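PDB 5DMH: 3-oxo-tetronate kinase from Cupriavidus necator, which catalyses the ATP-dependent phosphorylation of 3-oxo-tetronate to 3-oxo-tetronate 4-phosphate. Local coordinates for residues T45-T50 against G257-L262; I145-F150 against A237-L242; G200-D205 against A215-A220. All coordinates share one frame; numbering follows the deposited sequence.

Contact 1: residues T45-T50 against G257-L262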
loop_
_atom_site.group_PDB
_atom_site.type_symbol
_atom_site.label_atom_id
_atom_site.label_comp_id
_atom_site.label_asym_id
_atom_site.label_seq_id
_atom_site.Cartn_x
_atom_site.Cartn_y
_atom_site.Cartn_z
ATOM N N THR A 45 -1.505 5.341 0.408
ATOM C CA THR A 45 -2.794 6.030 0.304
ATOM C C THR A 45 -3.880 5.340 1.146
ATOM O O THR A 45 -4.735 6.016 1.719
ATOM C CB THR A 45 -3.308 6.222 -1.172
ATOM O OG1 THR A 45 -3.863 5.004 -1.675
ATOM C CG2 THR A 45 -2.225 6.761 -2.109
ATOM N N ASP A 46 -3.834 4.017 1.199
ATOM C CA ASP A 46 -4.747 3.178 1.993
ATOM C C ASP A 46 -4.635 3.574 3.457
ATOM O O ASP A 46 -5.609 3.974 4.077
ATOM C CB ASP A 46 -4.365 1.709 1.759
ATOM C CG ASP A 46 -5.169 0.709 2.582
ATOM O OD1 ASP A 46 -6.186 1.067 3.219
ATOM O OD2 ASP A 46 -4.766 -0.483 2.568
ATOM N N LEU A 47 -3.426 3.500 4.002
ATOM C CA LEU A 47 -3.177 3.975 5.367
ATOM C C LEU A 47 -3.600 5.433 5.610
ATOM O O LEU A 47 -4.302 5.722 6.575
ATOM C CB LEU A 47 -1.702 3.797 5.696
ATOM C CG LEU A 47 -1.263 4.363 7.050
ATOM C CD1 LEU A 47 -2.057 3.726 8.178
ATOM C CD2 LEU A 47 0.207 4.149 7.229
ATOM N N ALA A 48 -3.188 6.362 4.748
ATOM C CA ALA A 48 -3.546 7.742 4.938
ATOM C C ALA A 48 -5.074 7.899 4.924
ATOM O O ALA A 48 -5.619 8.663 5.693
ATOM C CB ALA A 48 -2.887 8.645 3.899
ATOM N N ASN A 49 -5.753 7.163 4.062
ATOM C CA ASN A 49 -7.217 7.208 4.036
ATOM C C ASN A 49 -7.820 6.849 5.401
ATOM O O ASN A 49 -8.705 7.537 5.907
ATOM C CB ASN A 49 -7.727 6.249 2.956
ATOM C CG ASN A 49 -9.253 6.200 2.861
ATOM O OD1 ASN A 49 -9.922 7.203 2.593
ATOM N ND2 ASN A 49 -9.802 5.018 3.096
ATOM N N THR A 50 -7.351 5.746 5.971
ATOM C CA THR A 50 -7.802 5.313 7.281
ATOM C C THR A 50 -7.507 6.335 8.360
ATOM O O THR A 50 -8.364 6.609 9.207
ATOM C CB THR A 50 -7.209 3.931 7.650
ATOM O OG1 THR A 50 -7.909 2.941 6.882
ATOM C CG2 THR A 50 -7.409 3.651 9.139
ATOM N N GLY A 257 -5.621 -1.498 8.560
ATOM C CA GLY A 257 -6.581 -1.755 9.621
ATOM C C GLY A 257 -6.019 -1.526 11.006
ATOM O O GLY A 257 -6.724 -1.069 11.923
ATOM N N ILE A 258 -4.747 -1.867 11.192
ATOM C CA ILE A 258 -4.162 -1.735 12.530
ATOM C C ILE A 258 -4.077 -0.262 12.968
ATOM O O ILE A 258 -3.890 0.034 14.157
ATOM C CB ILE A 258 -2.802 -2.434 12.625
ATOM C CG1 ILE A 258 -2.379 -2.605 14.083
ATOM C CG2 ILE A 258 -1.704 -1.651 11.899
ATOM C CD1 ILE A 258 -3.393 -3.384 14.948
ATOM N N ALA A 259 -4.210 0.661 12.015
ATOM C CA ALA A 259 -4.178 2.103 12.323
ATOM C C ALA A 259 -5.513 2.657 12.772
ATOM O O ALA A 259 -5.581 3.798 13.261
ATOM C CB ALA A 259 -3.689 2.901 11.128
ATOM N N LEU A 260 -6.581 1.875 12.590
ATOM C CA LEU A 260 -7.936 2.348 12.880
ATOM C C LEU A 260 -8.054 3.088 14.208
ATOM O O LEU A 260 -8.695 4.153 14.299
ATOM C CB LEU A 260 -8.905 1.156 12.874
ATOM C CG LEU A 260 -9.314 0.685 11.483
ATOM C CD1 LEU A 260 -10.125 -0.595 11.595
ATOM C CD2 LEU A 260 -10.141 1.737 10.759
ATOM N N GLY A 261 -7.472 2.501 15.255
ATOM C CA GLY A 261 -7.622 3.008 16.597
ATOM C C GLY A 261 -6.536 3.963 17.080
ATOM O O GLY A 261 -6.562 4.380 18.240
ATOM N N LEU A 262 -5.567 4.290 16.225
ATOM C CA LEU A 262 -4.428 5.088 16.703
ATOM C C LEU A 262 -4.821 6.546 16.953
ATOM O O LEU A 262 -4.414 7.144 17.946
ATOM C CB LEU A 262 -3.233 4.946 15.762
ATOM C CG LEU A 262 -2.756 3.493 15.615
ATOM C CD1 LEU A 262 -1.578 3.394 14.665
ATOM C CD2 LEU A 262 -2.434 2.862 16.962
#
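L47 and T50, one turn apart on helix 41-53, meet A259 and L260 mainly through carbon, methyl against methyl. The tightest pair is L47 CD1 against A259 CB at 3.5 Å, a little closer than ordinary methyl packing. L47 gets there because its CG stands anti to the backbone N (chi1 175°), which carries one branch across to the alanine. T50 supplies a methyl too: CG2 lies 3.7 Å from L260 CD2 and 4.0 Å from L260 N, and the two side chains cross at about a right angle. With chi1 at -75° it is CG2 that faces the loop, while OG1 sits back beside the threonine's own backbone N. L260 starts out pointing away from the helix, and one branch swings back to meet the threonine.

Hydrogen bonding shapes each side separately, and none crosses between them. In the loop, L260 N donates to G257 O at 3.0 Å. A type I turn from A259 to L262 follows, closed by L262 N to A259 O at 3.0 Å, and leads into helix 262-268. Next to the contact, D46 OD1 bonds to S256 OG, a polar tie between the same helix and the approach to this loop, and N49 ND2 bonds to Q413 OE1 on strand 407-415 of the nucleotide-binding domain.

This buried packing belongs to the parallel alpha/beta fold of the sugar-binding N-terminal domain: the helix after its first strand, 34-38, rests on the turn that follows strand 251-254.

Contact 2: residues I145-F150 against A237-L242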
loop_
_atom_site.group_PDB
_atom_site.type_symbol
_atom_site.label_atom_id
_atom_site.label_comp_id
_atom_site.label_asym_id
_atom_site.label_seq_id
_atom_site.Cartn_x
_atom_site.Cartn_y
_atom_site.Cartn_z
ATOM N N ILE A 145 3.986 -5.549 17.116
ATOM C CA ILE A 145 3.038 -6.481 16.535
ATOM C C ILE A 145 3.111 -6.384 15.015
ATOM O O ILE A 145 3.587 -5.382 14.441
ATOM C CB ILE A 145 1.577 -6.228 16.962
ATOM C CG1 ILE A 145 1.126 -4.818 16.590
ATOM C CG2 ILE A 145 1.407 -6.518 18.474
ATOM C CD1 ILE A 145 -0.350 -4.634 16.695
ATOM N N ALA A 146 2.609 -7.434 14.381
ATOM C CA ALA A 146 2.511 -7.530 12.940
ATOM C C ALA A 146 1.071 -7.975 12.637
ATOM O O ALA A 146 0.699 -9.123 12.886
ATOM C CB ALA A 146 3.510 -8.550 12.425
ATOM N N CYS A 147 0.256 -7.054 12.150
ATOM C CA CYS A 147 -1.155 -7.329 11.945
ATOM C C CYS A 147 -1.650 -6.797 10.624
ATOM O O CYS A 147 -2.104 -5.643 10.537
ATOM C CB CYS A 147 -1.995 -6.674 13.047
ATOM S SG CYS A 147 -3.733 -7.213 13.001
ATOM N N PRO A 148 -1.603 -7.641 9.594
ATOM C CA PRO A 148 -2.160 -7.235 8.294
ATOM C C PRO A 148 -3.686 -7.319 8.162
ATOM O O PRO A 148 -4.185 -7.114 7.061
ATOM C CB PRO A 148 -1.502 -8.205 7.331
ATOM C CG PRO A 148 -1.255 -9.476 8.170
ATOM C CD PRO A 148 -0.889 -8.935 9.524
ATOM N N ALA A 149 -4.426 -7.611 9.236
ATOM C CA ALA A 149 -5.875 -7.778 9.106
ATOM C C ALA A 149 -6.590 -6.513 8.588
ATOM O O ALA A 149 -6.199 -5.363 8.908
ATOM C CB ALA A 149 -6.466 -8.211 10.434
ATOM N N PHE A 150 -7.665 -6.735 7.831
ATOM C CA PHE A 150 -8.381 -5.656 7.178
ATOM C C PHE A 150 -9.791 -6.171 6.852
ATOM O O PHE A 150 -10.095 -6.477 5.704
ATOM C CB PHE A 150 -7.603 -5.286 5.886
ATOM C CG PHE A 150 -8.012 -3.967 5.240
ATOM C CD1 PHE A 150 -9.120 -3.253 5.662
ATOM C CD2 PHE A 150 -7.250 -3.450 4.203
ATOM C CE1 PHE A 150 -9.462 -2.071 5.072
ATOM C CE2 PHE A 150 -7.582 -2.264 3.606
ATOM C CZ PHE A 150 -8.693 -1.561 4.035
ATOM N N ALA A 237 -13.551 -4.660 15.673
ATOM C CA ALA A 237 -13.456 -4.506 17.118
ATOM C C ALA A 237 -12.083 -4.966 17.638
ATOM O O ALA A 237 -11.497 -4.315 18.498
ATOM C CB ALA A 237 -14.581 -5.240 17.832
ATOM N N ASP A 238 -11.569 -6.083 17.114
ATOM C CA ASP A 238 -10.260 -6.556 17.523
ATOM C C ASP A 238 -9.193 -5.544 17.126
ATOM O O ASP A 238 -8.267 -5.312 17.880
ATOM C CB ASP A 238 -9.923 -7.934 16.920
ATOM C CG ASP A 238 -10.609 -9.072 17.618
ATOM O OD1 ASP A 238 -11.269 -8.872 18.686
ATOM O OD2 ASP A 238 -10.472 -10.203 17.109
ATOM N N LEU A 239 -9.341 -4.907 15.962
ATOM C CA LEU A 239 -8.354 -3.927 15.518
ATOM C C LEU A 239 -8.308 -2.710 16.456
ATOM O O LEU A 239 -7.222 -2.188 16.778
ATOM C CB LEU A 239 -8.626 -3.525 14.066
ATOM C CG LEU A 239 -8.261 -4.583 13.007
ATOM C CD1 LEU A 239 -8.749 -4.138 11.656
ATOM C CD2 LEU A 239 -6.767 -4.862 12.980
ATOM N N PHE A 240 -9.474 -2.259 16.924
ATOM C CA PHE A 240 -9.507 -1.143 17.844
ATOM C C PHE A 240 -8.901 -1.559 19.186
ATOM O O PHE A 240 -8.193 -0.769 19.820
ATOM C CB PHE A 240 -10.918 -0.594 18.046
ATOM C CG PHE A 240 -11.390 0.286 16.910
ATOM C CD1 PHE A 240 -11.037 1.625 16.866
ATOM C CD2 PHE A 240 -12.191 -0.226 15.909
ATOM C CE1 PHE A 240 -11.476 2.444 15.833
ATOM C CE2 PHE A 240 -12.633 0.588 14.874
ATOM C CZ PHE A 240 -12.271 1.919 14.844
ATOM N N THR A 241 -9.179 -2.787 19.603
ATOM C CA THR A 241 -8.580 -3.320 20.839
ATOM C C THR A 241 -7.040 -3.333 20.764
ATOM O O THR A 241 -6.354 -2.936 21.707
ATOM C CB THR A 241 -9.099 -4.741 21.119
ATOM O OG1 THR A 241 -10.498 -4.670 21.394
ATOM C CG2 THR A 241 -8.353 -5.390 22.302
ATOM N N LEU A 242 -6.511 -3.802 19.643
ATOM C CA LEU A 242 -5.070 -3.865 19.447
ATOM C C LEU A 242 -4.453 -2.454 19.455
ATOM O O LEU A 242 -3.443 -2.212 20.114
ATOM C CB LEU A 242 -4.757 -4.615 18.141
ATOM C CG LEU A 242 -4.936 -6.146 18.164
ATOM C CD1 LEU A 242 -5.014 -6.699 16.744
ATOM C CD2 LEU A 242 -3.806 -6.799 18.932
#
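The flat group that L239 meets is the carbonyl of A149. Both methyls of L239 stand over the same face of that peptide, CD1 at 3.9 Å and CD2 at 4.1 Å from A149 O, so they lie above the carbonyl oxygen and not out at its edge. The F150 ring is not part of this meeting; its side chain sets off away from the helix and packs on S256, R155 and D46.

Beyond the peptide, C147 carries the contact. Its SG rests against two neighbouring leucine branches, one helical turn apart, 3.8 Å from L239 CD2 and 4.0 Å from L242 CD1. The thiol reaches them because SG is anti to the backbone N (chi1 -170°), at the end of a CB that already faces the helix. L239 CD2 is shared: besides SG and the carbonyl it meets A149 CB at 4.2 Å, so a single branch fills the angle between the end of the strand and the loop after it.

C147 is bonded through its backbone to T253 and G255, and A146 to A229 and A231, which puts strand 144-147 between its two parallel neighbours. L242 also packs on A231 and on V207 of helix 204-207.

No hydrogen bond joins the strand and loop to helix 236-245. Across this contact only apolar packing is at work, methyls and sulfur in a buried patch, so the match of shapes probably matters more here than any polar bond.

Contact 3: residues G200-D205 against A215-A220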
loop_
_atom_site.group_PDB
_atom_site.type_symbol
_atom_site.label_atom_id
_atom_site.label_comp_id
_atom_site.label_asym_id
_atom_site.label_seq_id
_atom_site.Cartn_x
_atom_site.Cartn_y
_atom_site.Cartn_z
ATOM N N GLY A 200 6.442 -14.499 17.577
ATOM C CA GLY A 200 5.417 -15.203 18.326
ATOM C C GLY A 200 4.014 -14.826 17.857
ATOM O O GLY A 200 3.811 -14.337 16.726
ATOM N N LEU A 201 3.044 -15.049 18.744
ATOM C CA LEU A 201 1.639 -14.861 18.431
ATOM C C LEU A 201 0.898 -14.219 19.579
ATOM O O LEU A 201 0.961 -14.692 20.714
ATOM C CB LEU A 201 0.978 -16.199 18.119
ATOM C CG LEU A 201 -0.534 -16.191 17.810
ATOM C CD1 LEU A 201 -0.871 -15.433 16.546
ATOM C CD2 LEU A 201 -1.052 -17.638 17.712
ATOM N N LEU A 202 0.179 -13.147 19.264
ATOM C CA LEU A 202 -0.784 -12.553 20.177
ATOM C C LEU A 202 -2.153 -13.080 19.739
ATOM O O LEU A 202 -2.734 -12.587 18.791
ATOM C CB LEU A 202 -0.677 -11.026 20.094
ATOM C CG LEU A 202 -1.671 -10.160 20.833
ATOM C CD1 LEU A 202 -1.655 -10.510 22.320
ATOM C CD2 LEU A 202 -1.360 -8.675 20.638
ATOM N N ARG A 203 -2.644 -14.110 20.418
ATOM C CA ARG A 203 -3.743 -14.933 19.911
ATOM C C ARG A 203 -5.116 -14.294 20.133
ATOM O O ARG A 203 -5.305 -13.479 21.045
ATOM C CB ARG A 203 -3.663 -16.325 20.566
ATOM C CG ARG A 203 -4.511 -17.408 19.914
ATOM C CD ARG A 203 -4.357 -18.756 20.618
ATOM N NE ARG A 203 -3.033 -19.319 20.433
ATOM C CZ ARG A 203 -2.035 -19.289 21.322
ATOM N NH1 ARG A 203 -0.862 -19.828 21.001
ATOM N NH2 ARG A 203 -2.189 -18.756 22.533
ATOM N N TYR A 204 -6.079 -14.693 19.308
ATOM C CA TYR A 204 -7.421 -14.112 19.310
ATOM C C TYR A 204 -8.128 -14.132 20.658
ATOM O O TYR A 204 -8.979 -13.276 20.930
ATOM C CB TYR A 204 -8.304 -14.857 18.299
ATOM C CG TYR A 204 -8.658 -16.245 18.748
ATOM C CD1 TYR A 204 -7.793 -17.305 18.554
ATOM C CD2 TYR A 204 -9.850 -16.487 19.416
ATOM C CE1 TYR A 204 -8.101 -18.559 19.006
ATOM C CE2 TYR A 204 -10.182 -17.735 19.853
ATOM C CZ TYR A 204 -9.307 -18.786 19.644
ATOM O OH TYR A 204 -9.614 -20.055 20.077
ATOM N N ASP A 205 -7.804 -15.114 21.490
ATOM C CA ASP A 205 -8.501 -15.278 22.760
ATOM C C ASP A 205 -8.054 -14.241 23.801
ATOM O O ASP A 205 -8.833 -13.855 24.655
ATOM C CB ASP A 205 -8.396 -16.718 23.256
ATOM C CG ASP A 205 -6.960 -17.193 23.468
ATOM O OD1 ASP A 205 -6.002 -16.597 22.937
ATOM O OD2 ASP A 205 -6.796 -18.203 24.186
ATOM N N ALA A 215 -2.929 -5.890 26.469
ATOM C CA ALA A 215 -1.700 -5.223 26.882
ATOM C C ALA A 215 -0.942 -6.123 27.870
ATOM O O ALA A 215 0.291 -6.198 27.848
ATOM C CB ALA A 215 -2.028 -3.858 27.520
ATOM N N GLU A 216 -1.693 -6.824 28.717
ATOM C CA GLU A 216 -1.096 -7.760 29.655
ATOM C C GLU A 216 -0.422 -8.915 28.906
ATOM O O GLU A 216 0.669 -9.336 29.283
ATOM C CB GLU A 216 -2.128 -8.315 30.640
ATOM C CG GLU A 216 -2.579 -7.304 31.694
ATOM C CD GLU A 216 -3.681 -7.856 32.581
ATOM O OE1 GLU A 216 -4.616 -8.526 32.064
ATOM O OE2 GLU A 216 -3.609 -7.613 33.796
ATOM N N ARG A 217 -1.071 -9.404 27.847
ATOM C CA ARG A 217 -0.531 -10.520 27.075
ATOM C C ARG A 217 0.726 -10.087 26.326
ATOM O O ARG A 217 1.701 -10.847 26.213
ATOM C CB ARG A 217 -1.580 -11.082 26.110
ATOM C CG ARG A 217 -1.081 -12.256 25.322
ATOM C CD ARG A 217 -0.669 -13.401 26.222
ATOM N NE ARG A 217 -0.138 -14.511 25.448
ATOM C CZ ARG A 217 0.728 -15.401 25.926
ATOM N NH1 ARG A 217 1.130 -15.331 27.187
ATOM N NH2 ARG A 217 1.179 -16.373 25.142
ATOM N N ILE A 218 0.735 -8.841 25.858
ATOM C CA ILE A 218 1.929 -8.276 25.238
ATOM C C ILE A 218 3.082 -8.222 26.226
ATOM O O ILE A 218 4.232 -8.547 25.880
ATOM C CB ILE A 218 1.640 -6.866 24.622
ATOM C CG1 ILE A 218 0.856 -7.043 23.329
ATOM C CG2 ILE A 218 2.925 -6.065 24.394
ATOM C CD1 ILE A 218 0.251 -5.786 22.825
ATOM N N ALA A 219 2.807 -7.806 27.459
ATOM C CA ALA A 219 3.858 -7.780 28.456
ATOM C C ALA A 219 4.389 -9.196 28.679
ATOM O O ALA A 219 5.586 -9.384 28.857
ATOM C CB ALA A 219 3.370 -7.184 29.748
ATOM N N ALA A 220 3.497 -10.201 28.692
ATOM C CA ALA A 220 3.947 -11.580 28.878
ATOM C C ALA A 220 4.770 -12.088 27.693
ATOM O O ALA A 220 5.775 -12.783 27.860
ATOM C CB ALA A 220 2.785 -12.491 29.153
HETATM O O HOH W 1 -1.405 -15.038 22.949
HETATM O O HOH W 2 0.680 -16.670 22.395
#
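L202 and R217 both send CG out anti to the backbone N (chi1 173° and -178°), and the arginine then bends at chi2 (60°). The two chains slide past each other in opposite directions, with L202 CD1 3.5 Å from R217 CG. The leucine's other branch, CD2, reaches I218 CG1 at 3.8 Å, and those two side chains cross obliquely.

Above this apolar layer, two waters link the guanidinium to the end of strand 199-202. Both sit at its edge and in its plane. Water 1 accepts from R217 NE at 2.9 Å and from R203 N at 3.0 Å, and also donates a longer bond to L201 O. Water 2 accepts from R217 NH2 at 2.8 Å and donates to L201 O at 2.6 Å. That carbonyl oxygen therefore accepts a hydrogen bond from each water, while R203, the N-cap residue of helix 204-207, has its amide satisfied by the first.

R217 NH2 and R203 NH2 come within 4.9 Å, a like-charge approach; R203 also packs on D232. The chemistry is thus split: the arginine's aliphatic stem packs on carbon, and its charged end is tied to the strand through solvent.

From the N terminus, helix 41-53 opens the outermost loop, which contact 1 closes more than 200 residues later at 257-262. Contact 2 is nested inside it, joining strand 144-147 and the loop beyond to helix 236-245. Innermost is contact 3, a short closure between strand 199-202 and helix 211-223; none of the three cross. In space they form a chain. G257 O packs on L239 CD1, and D46 OD2 on F150 CE2, joining contacts 1 and 2, while L242 CD2 meets L202 CD2 at 3.5 Å and joins contact 2 to contact 3. Packing thus runs from helix 41-53 to the edge strand 199-202 of the sugar-binding domain.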